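Local coordinates for protein alpha-rhamnosidase (Dictyoglomus thermophilum, PDB 6I60) that probably hydrolyses terminal non-reducing alpha-L-rhamnose residues of alpha-L-rhamnosides, as a bacterial glycoside hydrolase from a thermophile, at residues D827-F830 and Y831-A835; A514-A517 and I518-D522. One frame throughout, in Å; residues are numbered along the deposited sequence.

How the contacts relate
Contacts 1 and 2 are both buried helical turns of the six-hairpin glycosidase domain, and contact 2 comes first along the chain. Their centres lie about 12 Å apart, and contact 2 is nearer the chain centre. Contact 1 takes up nearly all of helix 826-835; contact 2 is the whole of short helix 514-520 plus two residues. Both helices pack against helix 473-488. Contact 1 is mostly aromatic and aliphatic packing, close to strands 466-470 and 859-866. In contact 2 side chains mostly meet backbone carbonyls, and its acids and amide reach other helices. The two helices meet through Asn-520, whose amide probably bonds Tyr-831 and Asp-827, and through Phe-519, which packs on Tyr-831 and Arg-832.

Contact 1: residues D827-F830 and Y831-A835; sequences DAWF and YRVIA
Residues 827-835 form one continuous helical stretch whose backbone bonds widen from an i to i+4 step, Arg-832 N to Ala-828 O, to an i to i+5 step, Ala-835 N to Phe-830 O (2.9 Å), which makes a pi-type turn. Trp-829 carries the side-chain packing. With CG anti to the backbone N (chi1 -173°), its indole runs alongside the next turn. Val-833 CB sits over the five-membered ring, 3.8 Å from its centroid, in a CH-pi contact. Ile-834 CG1 lies over the six-membered ring in a second one. Ile-834 CD1 also meets Phe-830 CD1 at 3.6 Å, the two side chains lying side by side. At the start of the stretch, Asp-827 O lies at the edge of the Tyr-831 ring, 3.1 Å from CD1. Trp-829 NE1 hydrogen-bonds Thr-772 OG1. With an alanine at Trp-829, Val-833 and Ile-834 would probably lose the flat surface they pack on, and Thr-772 its indole N-H partner. Asp-827 OD1 bonds His-479 and OD2 probably Asn-520; Arg-832 salt-bridges Asp-769. This helix of the six-hairpin glycosidase domain packs on helices 473-488 and 514-520, with strands 466-470 and 859-866 against Ile-834, Tyr-831 and Ala-835.

Contact 2: residues A514-A517 and I518-D522; sequences AEEA and IFNFD
Ala-514 and Ile-518 open a local contact along a short alpha-helix, 514-520, in the six-hairpin glycosidase domain. The helix lies buried among helices 473-488, 564-576 and 826-835. Four i to i+4 backbone bonds hold it. They run from the N atoms of Ile-518, Phe-519, Asn-520 and Phe-521 to the O atoms of Ala-514, Glu-515, Glu-516 and Ala-517. The last runs from Phe-521 N to Ala-517 O (2.7 Å). Phe-521 is the first residue to leave helical backbone angles, yet its N still makes this bond.

Ile-518 and Phe-519 lean back on the preceding turn. Ile-518 lays CG1 against Ala-514 O at 3.4 Å. The ring of Phe-519 turns its edge to Glu-515 O, with CD1 3.4 Å away. Beyond this helix, that ring meets the rings of Tyr-831 and Tyr-575. Glu-515 itself reaches away from this helix to a salt bridge with Arg-765 and a hydrogen bond with Tyr-575.

Glu-516 bends at chi2 (-95°), which swings its carboxylate forward, toward Asn-520. There Glu-516 OE1 comes within 3.6 Å of Asn-520 ND2. The carboxylate and amide planes are 43° apart. The hydrogen-bond partners of the Asn-520 amide lie on helix 826-835: probably Tyr-831 and Asp-827, one turn apart. One amide thus ties the end of this helix to its neighbour.

Phe-521 packs at the exit. Asn-520 CB stands 3.5 Å above the plane of the Phe-521 ring, over the centre. Phe-521 CD2 lies 4.4 Å from Ala-517 CB, while Phe-521 CE2 is 3.9 Å from Glu-516 OE1, with ring and carboxylate almost perpendicular.

Contact 1: residues D827-F830 and Y831-A835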
# COMPACT_ATOMS: atom_id res chain seq x y z
N ASP A 827 12.78 4.18 6.77
CA ASP A 827 12.96 2.75 6.55
C ASP A 827 13.57 2.46 5.19
O ASP A 827 14.28 1.46 5.02
CB ASP A 827 11.64 2.01 6.71
CG ASP A 827 11.82 0.60 7.21
OD1 ASP A 827 12.36 0.43 8.33
OD2 ASP A 827 11.43 -0.35 6.49
N ALA A 828 13.32 3.33 4.20
CA ALA A 828 13.98 3.18 2.91
C ALA A 828 15.48 3.43 3.03
O ALA A 828 16.27 2.80 2.31
CB ALA A 828 13.36 4.13 1.89
N TRP A 829 15.88 4.33 3.93
CA TRP A 829 17.31 4.58 4.14
C TRP A 829 18.00 3.37 4.75
O TRP A 829 19.18 3.12 4.46
CB TRP A 829 17.49 5.81 5.03
CG TRP A 829 18.91 6.25 5.16
CD1 TRP A 829 19.70 6.81 4.20
CD2 TRP A 829 19.73 6.17 6.34
NE1 TRP A 829 20.95 7.08 4.70
CE2 TRP A 829 20.99 6.70 6.01
CE3 TRP A 829 19.51 5.70 7.64
CZ2 TRP A 829 22.03 6.78 6.94
CZ3 TRP A 829 20.54 5.78 8.56
CH2 TRP A 829 21.79 6.31 8.20
N PHE A 830 17.29 2.59 5.57
CA PHE A 830 17.89 1.40 6.17
C PHE A 830 18.22 0.36 5.10
O PHE A 830 19.24 -0.33 5.20
CB PHE A 830 16.95 0.81 7.22
CG PHE A 830 16.65 1.73 8.36
CD1 PHE A 830 17.57 2.69 8.75
CD2 PHE A 830 15.46 1.63 9.06
CE1 PHE A 830 17.30 3.53 9.81
CE2 PHE A 830 15.18 2.47 10.12
CZ PHE A 830 16.11 3.42 10.50
N TYR A 831 17.37 0.24 4.08
CA TYR A 831 17.59 -0.75 3.03
C TYR A 831 18.70 -0.31 2.08
O TYR A 831 19.61 -1.10 1.78
CB TYR A 831 16.30 -0.98 2.25
CG TYR A 831 15.30 -1.90 2.92
CD1 TYR A 831 14.35 -1.39 3.80
CD2 TYR A 831 15.29 -3.26 2.66
CE1 TYR A 831 13.43 -2.23 4.42
CE2 TYR A 831 14.38 -4.10 3.27
CZ TYR A 831 13.45 -3.58 4.15
OH TYR A 831 12.54 -4.41 4.75
N ARG A 832 18.65 0.93 1.61
CA ARG A 832 19.52 1.37 0.52
C ARG A 832 20.91 1.77 1.00
O ARG A 832 21.87 1.68 0.22
CB ARG A 832 18.88 2.54 -0.22
CG ARG A 832 17.45 2.29 -0.70
CD ARG A 832 16.87 3.50 -1.42
NE ARG A 832 17.54 4.74 -1.05
CZ ARG A 832 18.24 5.51 -1.89
NH1 ARG A 832 18.36 5.15 -3.16
NH2 ARG A 832 18.81 6.62 -1.45
N VAL A 833 21.05 2.22 2.24
CA VAL A 833 22.32 2.75 2.75
C VAL A 833 22.92 1.84 3.82
O VAL A 833 24.03 1.33 3.66
CB VAL A 833 22.15 4.20 3.26
CG1 VAL A 833 23.39 4.65 4.02
CG2 VAL A 833 21.86 5.13 2.10
N ILE A 834 22.20 1.63 4.93
CA ILE A 834 22.73 0.83 6.03
C ILE A 834 22.99 -0.60 5.55
O ILE A 834 24.11 -1.11 5.66
CB ILE A 834 21.78 0.86 7.23
CG1 ILE A 834 21.81 2.23 7.90
CG2 ILE A 834 22.14 -0.23 8.23
CD1 ILE A 834 21.09 2.29 9.22
N ALA A 835 21.96 -1.26 5.03
CA ALA A 835 22.16 -2.55 4.38
C ALA A 835 22.95 -2.39 3.09
O ALA A 835 24.03 -2.98 2.93
CB ALA A 835 20.81 -3.21 4.12

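Contact 2: residues A514-A517 and I518-D522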
# COMPACT_ATOMS: atom_id res chain seq x y z
N ALA A 514 5.99 6.02 0.03
CA ALA A 514 5.79 5.04 -1.03
C ALA A 514 7.04 4.18 -1.24
O ALA A 514 6.93 2.98 -1.52
CB ALA A 514 5.39 5.74 -2.33
N GLU A 515 8.22 4.78 -1.12
CA GLU A 515 9.45 4.02 -1.30
C GLU A 515 9.65 3.00 -0.18
O GLU A 515 10.17 1.90 -0.43
CB GLU A 515 10.65 4.96 -1.37
CG GLU A 515 11.95 4.29 -1.78
CD GLU A 515 13.08 5.28 -2.00
OE1 GLU A 515 13.29 6.15 -1.13
OE2 GLU A 515 13.77 5.18 -3.04
N GLU A 516 9.24 3.33 1.04
CA GLU A 516 9.38 2.38 2.14
C GLU A 516 8.45 1.18 1.96
O GLU A 516 8.87 0.03 2.15
CB GLU A 516 9.09 3.08 3.47
CG GLU A 516 8.69 2.14 4.60
CD GLU A 516 7.18 2.01 4.74
OE1 GLU A 516 6.69 0.86 4.79
OE2 GLU A 516 6.49 3.05 4.79
N ALA A 517 7.20 1.43 1.58
CA ALA A 517 6.24 0.34 1.42
C ALA A 517 6.65 -0.61 0.31
O ALA A 517 6.46 -1.82 0.41
CB ALA A 517 4.85 0.92 1.15
N ILE A 518 7.24 -0.07 -0.77
CA ILE A 518 7.70 -0.92 -1.86
C ILE A 518 8.82 -1.83 -1.39
O ILE A 518 8.85 -3.02 -1.72
CB ILE A 518 8.13 -0.05 -3.05
CG1 ILE A 518 6.90 0.50 -3.78
CG2 ILE A 518 9.01 -0.83 -4.01
CD1 ILE A 518 7.23 1.54 -4.83
N PHE A 519 9.74 -1.30 -0.58
CA PHE A 519 10.83 -2.12 -0.06
C PHE A 519 10.34 -3.21 0.88
O PHE A 519 10.92 -4.30 0.92
CB PHE A 519 11.86 -1.24 0.66
CG PHE A 519 13.05 -0.90 -0.18
CD1 PHE A 519 13.16 0.34 -0.78
CD2 PHE A 519 14.07 -1.82 -0.37
CE1 PHE A 519 14.26 0.66 -1.56
CE2 PHE A 519 15.17 -1.51 -1.14
CZ PHE A 519 15.27 -0.27 -1.74
N ASN A 520 9.27 -2.94 1.62
CA ASN A 520 8.79 -3.89 2.63
C ASN A 520 7.69 -4.81 2.11
O ASN A 520 7.61 -5.96 2.55
CB ASN A 520 8.27 -3.13 3.85
CG ASN A 520 9.39 -2.71 4.78
OD1 ASN A 520 10.28 -3.50 5.10
ND2 ASN A 520 9.35 -1.46 5.23
N PHE A 521 6.84 -4.33 1.20
CA PHE A 521 5.67 -5.09 0.78
C PHE A 521 5.52 -5.03 -0.73
O PHE A 521 6.04 -4.12 -1.39
CB PHE A 521 4.39 -4.56 1.46
CG PHE A 521 4.58 -4.21 2.91
CD1 PHE A 521 4.72 -5.20 3.87
CD2 PHE A 521 4.63 -2.89 3.32
CE1 PHE A 521 4.89 -4.88 5.20
CE2 PHE A 521 4.80 -2.56 4.65
CZ PHE A 521 4.93 -3.56 5.59
N ASP A 522 4.81 -6.01 -1.27
CA ASP A 522 4.44 -6.04 -2.68
C ASP A 522 3.32 -5.03 -2.90
O ASP A 522 2.18 -5.25 -2.47
CB ASP A 522 4.02 -7.44 -3.10
CG ASP A 522 3.77 -7.56 -4.59
OD1 ASP A 522 3.79 -8.70 -5.11
OD2 ASP A 522 3.55 -6.52 -5.25